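Cofilin (Streptomyces griseoflavus, PDB 5IVU) probably binds actin, as a small bacterial member of the ADF/cofilin family of actin-binding proteins. Local coordinates at residues K27-L33 and R64-D69; D61-W65 and Q98-Y102. All coordinates share one frame; numbering follows the deposited sequence.

Both contacts use the strand 64-72, and they share Arg64 and Trp65. Interaction 1 pairs that strand with 28-33 in the middle of the sheet. Interaction 2 takes the start of the same strand, with the residues just before it (61-63), across to the helix 96-112. Their centres are about 13 Å apart, and they touch directly. Tyr102 OH of interaction 2 lies 3.0 Å from Leu33 N of interaction 1, a probable hydrogen bond. Ala101 CB packs 3.6 Å from Leu33 CD2. Trp65 packs against Phe31 and Leu33 of one strand and against Tyr102 of the helix. This helix probably corresponds to the long helix that cofilins use to bind actin.

Interaction 1: residues K27-L33 and R64-D69; sequences KYIIFHL and RWAVYD
The rings of Tyr28 and Tyr68 are nearly parallel, planes 14° apart, but slid so that they barely overlap, with centroids 5.9 Å apart. They belong to neighbouring antiparallel strands at the centre of the mixed sheet of the ADF-homology fold. Lys27 O lies over one face of the Tyr68 ring, toward its rim. The Phe31 ring meets the partner strand with an edge: Trp65 O, Ala66 CA and Val67 CG2 lie near its plane, and CE1 is 3.9 Å from Val67 CG2. Ile29 CG2, of the same strand, lies over one face, toward the rim. At the indole edge of Trp65, Leu33 CD1 comes to 3.4 Å from CH2. Helix 11-21 packs on Ile29, Phe31 and Val67. On the other face of the sheet, Tyr28 OH bonds Asp57 of helix 51-57.

Ile29 and Val67 exchange backbone hydrogen bonds, as do Phe31 and Trp65. Lys27 O accepts from Asp69 N at 2.9 Å. Lys27 CG lies anti to the backbone N (chi1 -169°), and the chain bends at chi2 (71°), passing CG by the hydroxyl end of Tyr68. Lys27 NZ then gives Asp69 O a hydrogen bond at 2.9 Å. A leucine in place of Lys27 would probably leave Asp69 O without its ammonium donor. Arg64, whose NH1 pairs with Glu43, lays CD 3.4 Å from Phe31 O.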
loop_
_atom_site.group_PDB
_atom_site.type_symbol
_atom_site.label_atom_id
_atom_site.label_comp_id
_atom_site.label_asym_id
_atom_site.label_seq_id
_atom_site.Cartn_x
_atom_site.Cartn_y
_atom_site.Cartn_z
ATOM N N LYS A 27 -5.372 -3.667 9.652
ATOM C CA LYS A 27 -6.074 -3.886 8.396
ATOM C C LYS A 27 -5.277 -3.328 7.212
ATOM O O LYS A 27 -5.319 -3.910 6.132
ATOM C CB LYS A 27 -7.468 -3.276 8.471
ATOM C CG LYS A 27 -8.409 -3.656 7.330
ATOM C CD LYS A 27 -8.869 -5.105 7.373
ATOM C CE LYS A 27 -9.968 -5.322 6.341
ATOM N NZ LYS A 27 -10.306 -6.752 6.117
ATOM N N TYR A 28 -4.551 -2.221 7.400
ATOM C CA TYR A 28 -3.646 -1.703 6.355
ATOM C C TYR A 28 -2.436 -0.940 6.866
ATOM O O TYR A 28 -2.397 -0.518 8.017
ATOM C CB TYR A 28 -4.419 -0.830 5.355
ATOM C CG TYR A 28 -4.941 0.498 5.874
ATOM C CD1 TYR A 28 -4.138 1.635 5.885
ATOM C CD2 TYR A 28 -6.265 0.623 6.304
ATOM C CE1 TYR A 28 -4.625 2.850 6.334
ATOM C CE2 TYR A 28 -6.763 1.837 6.744
ATOM C CZ TYR A 28 -5.939 2.937 6.769
ATOM O OH TYR A 28 -6.439 4.119 7.211
ATOM N N ILE A 29 -1.457 -0.767 5.979
ATOM C CA ILE A 29 -0.218 -0.029 6.259
ATOM C C ILE A 29 0.067 0.923 5.083
ATOM O O ILE A 29 -0.049 0.528 3.919
ATOM C CB ILE A 29 1.000 -0.976 6.410
ATOM C CG1 ILE A 29 0.748 -2.035 7.484
ATOM C CG2 ILE A 29 2.264 -0.186 6.743
ATOM C CD1 ILE A 29 1.811 -3.115 7.543
ATOM N N ILE A 30 0.457 2.161 5.400
ATOM C CA ILE A 30 0.887 3.144 4.403
ATOM C C ILE A 30 2.402 3.335 4.508
ATOM O O ILE A 30 2.899 3.709 5.559
ATOM C CB ILE A 30 0.189 4.509 4.603
ATOM C CG1 ILE A 30 -1.342 4.361 4.702
ATOM C CG2 ILE A 30 0.561 5.467 3.470
ATOM C CD1 ILE A 30 -2.039 3.972 3.406
ATOM N N PHE A 31 3.122 3.061 3.423
ATOM C CA PHE A 31 4.571 3.304 3.335
ATOM C C PHE A 31 4.858 4.542 2.490
ATOM O O PHE A 31 4.059 4.907 1.621
ATOM C CB PHE A 31 5.288 2.109 2.708
ATOM C CG PHE A 31 4.954 0.797 3.347
ATOM C CD1 PHE A 31 3.884 0.035 2.893
ATOM C CD2 PHE A 31 5.715 0.317 4.408
ATOM C CE1 PHE A 31 3.575 -1.178 3.488
ATOM C CE2 PHE A 31 5.412 -0.898 5.005
ATOM C CZ PHE A 31 4.342 -1.647 4.545
ATOM N N HIS A 32 6.020 5.150 2.730
ATOM C CA HIS A 32 6.441 6.376 2.033
ATOM C C HIS A 32 7.973 6.549 2.043
ATOM O O HIS A 32 8.663 5.862 2.794
ATOM C CB HIS A 32 5.695 7.596 2.620
ATOM C CG HIS A 32 6.269 8.131 3.902
ATOM N ND1 HIS A 32 6.744 7.325 4.917
ATOM C CD2 HIS A 32 6.389 9.404 4.350
ATOM C CE1 HIS A 32 7.161 8.078 5.918
ATOM N NE2 HIS A 32 6.957 9.344 5.599
ATOM N N LEU A 33 8.492 7.431 1.185
ATOM C CA LEU A 33 9.913 7.872 1.258
ATOM C C LEU A 33 10.032 8.965 2.295
ATOM O O LEU A 33 9.136 9.805 2.390
ATOM C CB LEU A 33 10.437 8.481 -0.050
ATOM C CG LEU A 33 11.254 7.754 -1.097
ATOM C CD1 LEU A 33 11.014 6.280 -1.009
ATOM C CD2 LEU A 33 10.960 8.285 -2.495
ATOM N N ARG A 64 2.325 7.138 -2.681
ATOM C CA ARG A 64 2.530 6.254 -1.536
ATOM C C ARG A 64 2.592 4.825 -2.054
ATOM O O ARG A 64 2.207 4.552 -3.196
ATOM C CB ARG A 64 1.386 6.368 -0.500
ATOM C CG ARG A 64 1.293 7.694 0.237
ATOM C CD ARG A 64 2.435 7.915 1.220
ATOM N NE ARG A 64 3.064 9.237 1.076
ATOM C CZ ARG A 64 2.685 10.370 1.674
ATOM N NH1 ARG A 64 1.648 10.421 2.500
ATOM N NH2 ARG A 64 3.353 11.484 1.438
ATOM N N TRP A 65 3.093 3.929 -1.209
ATOM C CA TRP A 65 2.771 2.507 -1.311
ATOM C C TRP A 65 1.888 2.132 -0.132
ATOM O O TRP A 65 1.886 2.810 0.892
ATOM C CB TRP A 65 4.016 1.623 -1.298
ATOM C CG TRP A 65 5.080 2.011 -2.266
ATOM C CD1 TRP A 65 5.104 1.761 -3.601
ATOM C CD2 TRP A 65 6.294 2.688 -1.962
ATOM N NE1 TRP A 65 6.250 2.259 -4.151
ATOM C CE2 TRP A 65 7.003 2.832 -3.164
ATOM C CE3 TRP A 65 6.856 3.188 -0.780
ATOM C CZ2 TRP A 65 8.251 3.459 -3.233
ATOM C CZ3 TRP A 65 8.100 3.821 -0.847
ATOM C CH2 TRP A 65 8.778 3.947 -2.071
ATOM N N ALA A 66 1.137 1.051 -0.282
ATOM C CA ALA A 66 0.345 0.543 0.827
ATOM C C ALA A 66 0.171 -0.941 0.711
ATOM O O ALA A 66 0.312 -1.502 -0.374
ATOM C CB ALA A 66 -1.010 1.211 0.871
ATOM N N VAL A 67 -0.131 -1.567 1.843
ATOM C CA VAL A 67 -0.628 -2.935 1.871
ATOM C C VAL A 67 -1.997 -2.911 2.548
ATOM O O VAL A 67 -2.176 -2.230 3.555
ATOM C CB VAL A 67 0.343 -3.886 2.590
ATOM C CG1 VAL A 67 -0.296 -5.249 2.806
ATOM C CG2 VAL A 67 1.613 -4.028 1.765
ATOM N N TYR A 68 -2.954 -3.634 1.962
ATOM C CA TYR A 68 -4.311 -3.709 2.478
ATOM C C TYR A 68 -4.719 -5.171 2.583
ATOM O O TYR A 68 -4.538 -5.934 1.638
ATOM C CB TYR A 68 -5.298 -2.954 1.562
ATOM C CG TYR A 68 -6.610 -2.679 2.257
ATOM C CD1 TYR A 68 -7.636 -3.628 2.255
ATOM C CD2 TYR A 68 -6.813 -1.492 2.957
ATOM C CE1 TYR A 68 -8.834 -3.393 2.917
ATOM C CE2 TYR A 68 -8.005 -1.247 3.618
ATOM C CZ TYR A 68 -9.013 -2.201 3.604
ATOM O OH TYR A 68 -10.206 -1.980 4.252
ATOM N N ASP A 69 -5.264 -5.551 3.733
ATOM C CA ASP A 69 -5.734 -6.910 3.953
ATOM C C ASP A 69 -7.172 -6.975 3.466
ATOM O O ASP A 69 -8.112 -6.770 4.223
ATOM C CB ASP A 69 -5.602 -7.313 5.427
ATOM C CG ASP A 69 -5.917 -8.783 5.669
ATOM O OD1 ASP A 69 -5.794 -9.613 4.727
ATOM O OD2 ASP A 69 -6.313 -9.115 6.808
#

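Interaction 2: residues D61-W65 and Q98-Y102; sequences DECRW and QKMAY
Tyr102 meets Trp65 obliquely, the phenol and the six-membered indole ring inclined at 37° with centroids 4.3 Å apart. The meeting is uneven. Tyr102 CD2 sits over one face of the indole, 3.3 Å from Trp65 CZ2, while Tyr102 O lies at the indole edge, in its plane. Cys63 adds a CH-pi contact: its CB stands over the centre of a Tyr102 ring face, 3.7 Å from the centroid. With SG anti to the carbonyl carbon, the sulfur leans off toward the helix and reaches Lys99 CG at 3.7 Å. It is also a loose, oblique sulfur-aromatic neighbour of the phenol.

The Gln98 amide works with both ends. Its chain runs extended from the helix, and the amide lies nearly coplanar with the Glu62 carboxylate, 14° between planes. NE2 gives a hydrogen bond of 3.1 Å to the anti lone pair of Glu62 OE1. Gln98 OE1 takes Cys63 N at 3.0 Å, the donor lying 56° above the carbonyl plane. Two bonds should keep the amide from flipping. Glu62 OE1 also forms a salt bridge at 2.9 Å with Arg64 NH2, of the same guanidinium that pairs with Glu43, which probably favours the charged carboxylate.

Tyr102 OH lies at the guanidinium edge of Arg64 and bonds Leu33 N of the adjacent strand. Helix 96-112 thus rests against the start of strand 64-72 and the end of strand 28-33, while its later residues Lys106 and Leu109 continue the packing on Trp65.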
loop_
_atom_site.group_PDB
_atom_site.type_symbol
_atom_site.label_atom_id
_atom_site.label_comp_id
_atom_site.label_asym_id
_atom_site.label_seq_id
_atom_site.Cartn_x
_atom_site.Cartn_y
_atom_site.Cartn_z
ATOM N N ASP A 61 -2.403 14.307 -3.940
ATOM C CA ASP A 61 -1.330 14.891 -4.756
ATOM C C ASP A 61 0.081 14.394 -4.361
ATOM O O ASP A 61 1.075 15.094 -4.584
ATOM C CB ASP A 61 -1.423 16.427 -4.685
ATOM C CG ASP A 61 -1.254 16.975 -3.259
ATOM O OD1 ASP A 61 -1.150 16.178 -2.296
ATOM O OD2 ASP A 61 -1.222 18.217 -3.111
ATOM N N GLU A 62 0.157 13.196 -3.774
ATOM C CA GLU A 62 1.430 12.568 -3.417
ATOM C C GLU A 62 1.386 11.070 -3.658
ATOM O O GLU A 62 0.323 10.461 -3.585
ATOM C CB GLU A 62 1.776 12.803 -1.952
ATOM C CG GLU A 62 2.133 14.235 -1.601
ATOM C CD GLU A 62 2.902 14.328 -0.293
ATOM O OE1 GLU A 62 4.041 13.811 -0.226
ATOM O OE2 GLU A 62 2.370 14.906 0.673
ATOM N N CYS A 63 2.548 10.491 -3.959
ATOM C CA CYS A 63 2.680 9.046 -4.105
ATOM C C CYS A 63 2.842 8.360 -2.755
ATOM O O CYS A 63 3.415 8.922 -1.815
ATOM C CB CYS A 63 3.893 8.690 -4.963
ATOM S SG CYS A 63 3.978 9.547 -6.539
ATOM N N ARG A 64 2.325 7.138 -2.681
ATOM C CA ARG A 64 2.530 6.254 -1.536
ATOM C C ARG A 64 2.592 4.825 -2.054
ATOM O O ARG A 64 2.207 4.552 -3.196
ATOM C CB ARG A 64 1.386 6.368 -0.500
ATOM C CG ARG A 64 1.293 7.694 0.237
ATOM C CD ARG A 64 2.435 7.915 1.220
ATOM N NE ARG A 64 3.064 9.237 1.076
ATOM C CZ ARG A 64 2.685 10.370 1.674
ATOM N NH1 ARG A 64 1.648 10.421 2.500
ATOM N NH2 ARG A 64 3.353 11.484 1.438
ATOM N N TRP A 65 3.093 3.929 -1.209
ATOM C CA TRP A 65 2.771 2.507 -1.311
ATOM C C TRP A 65 1.888 2.132 -0.132
ATOM O O TRP A 65 1.886 2.810 0.892
ATOM C CB TRP A 65 4.016 1.623 -1.298
ATOM C CG TRP A 65 5.080 2.011 -2.266
ATOM C CD1 TRP A 65 5.104 1.761 -3.601
ATOM C CD2 TRP A 65 6.294 2.688 -1.962
ATOM N NE1 TRP A 65 6.250 2.259 -4.151
ATOM C CE2 TRP A 65 7.003 2.832 -3.164
ATOM C CE3 TRP A 65 6.856 3.188 -0.780
ATOM C CZ2 TRP A 65 8.251 3.459 -3.233
ATOM C CZ3 TRP A 65 8.100 3.821 -0.847
ATOM C CH2 TRP A 65 8.778 3.947 -2.071
ATOM N N GLN A 98 8.793 13.102 -7.684
ATOM C CA GLN A 98 8.336 12.159 -6.671
ATOM C C GLN A 98 7.929 10.837 -7.306
ATOM O O GLN A 98 8.285 9.776 -6.785
ATOM C CB GLN A 98 7.182 12.727 -5.853
ATOM C CG GLN A 98 6.998 12.011 -4.523
ATOM C CD GLN A 98 5.756 12.456 -3.774
ATOM O OE1 GLN A 98 4.670 12.547 -4.345
ATOM N NE2 GLN A 98 5.903 12.688 -2.476
ATOM N N LYS A 99 7.197 10.895 -8.418
ATOM C CA LYS A 99 6.787 9.677 -9.126
ATOM C C LYS A 99 7.990 8.843 -9.584
ATOM O O LYS A 99 7.943 7.608 -9.543
ATOM C CB LYS A 99 5.915 9.997 -10.348
ATOM C CG LYS A 99 4.562 10.625 -10.058
ATOM C CD LYS A 99 3.731 10.668 -11.336
ATOM C CE LYS A 99 2.907 11.938 -11.478
ATOM N NZ LYS A 99 1.997 11.843 -12.654
ATOM N N MET A 100 9.039 9.519 -10.050
ATOM C CA MET A 100 10.251 8.842 -10.498
ATOM C C MET A 100 10.971 8.162 -9.332
ATOM O O MET A 100 11.491 7.055 -9.498
ATOM C CB MET A 100 11.236 9.808 -11.187
ATOM C CG MET A 100 10.901 10.319 -12.577
ATOM S SD MET A 100 10.120 9.110 -13.645
ATOM C CE MET A 100 8.379 9.363 -13.267
ATOM N N ALA A 101 10.987 8.814 -8.169
ATOM C CA ALA A 101 11.647 8.255 -6.979
ATOM C C ALA A 101 10.923 7.015 -6.440
ATOM O O ALA A 101 11.560 6.010 -6.111
ATOM C CB ALA A 101 11.774 9.307 -5.893
ATOM N N TYR A 102 9.598 7.093 -6.364
ATOM C CA TYR A 102 8.782 5.953 -5.940
ATOM C C TYR A 102 8.880 4.805 -6.939
ATOM O O TYR A 102 9.049 3.650 -6.540
ATOM C CB TYR A 102 7.313 6.360 -5.721
ATOM C CG TYR A 102 7.041 6.913 -4.336
ATOM C CD1 TYR A 102 7.510 8.165 -3.957
ATOM C CD2 TYR A 102 6.310 6.176 -3.402
ATOM C CE1 TYR A 102 7.262 8.674 -2.692
ATOM C CE2 TYR A 102 6.061 6.672 -2.131
ATOM C CZ TYR A 102 6.537 7.919 -1.781
ATOM O OH TYR A 102 6.276 8.420 -0.528
#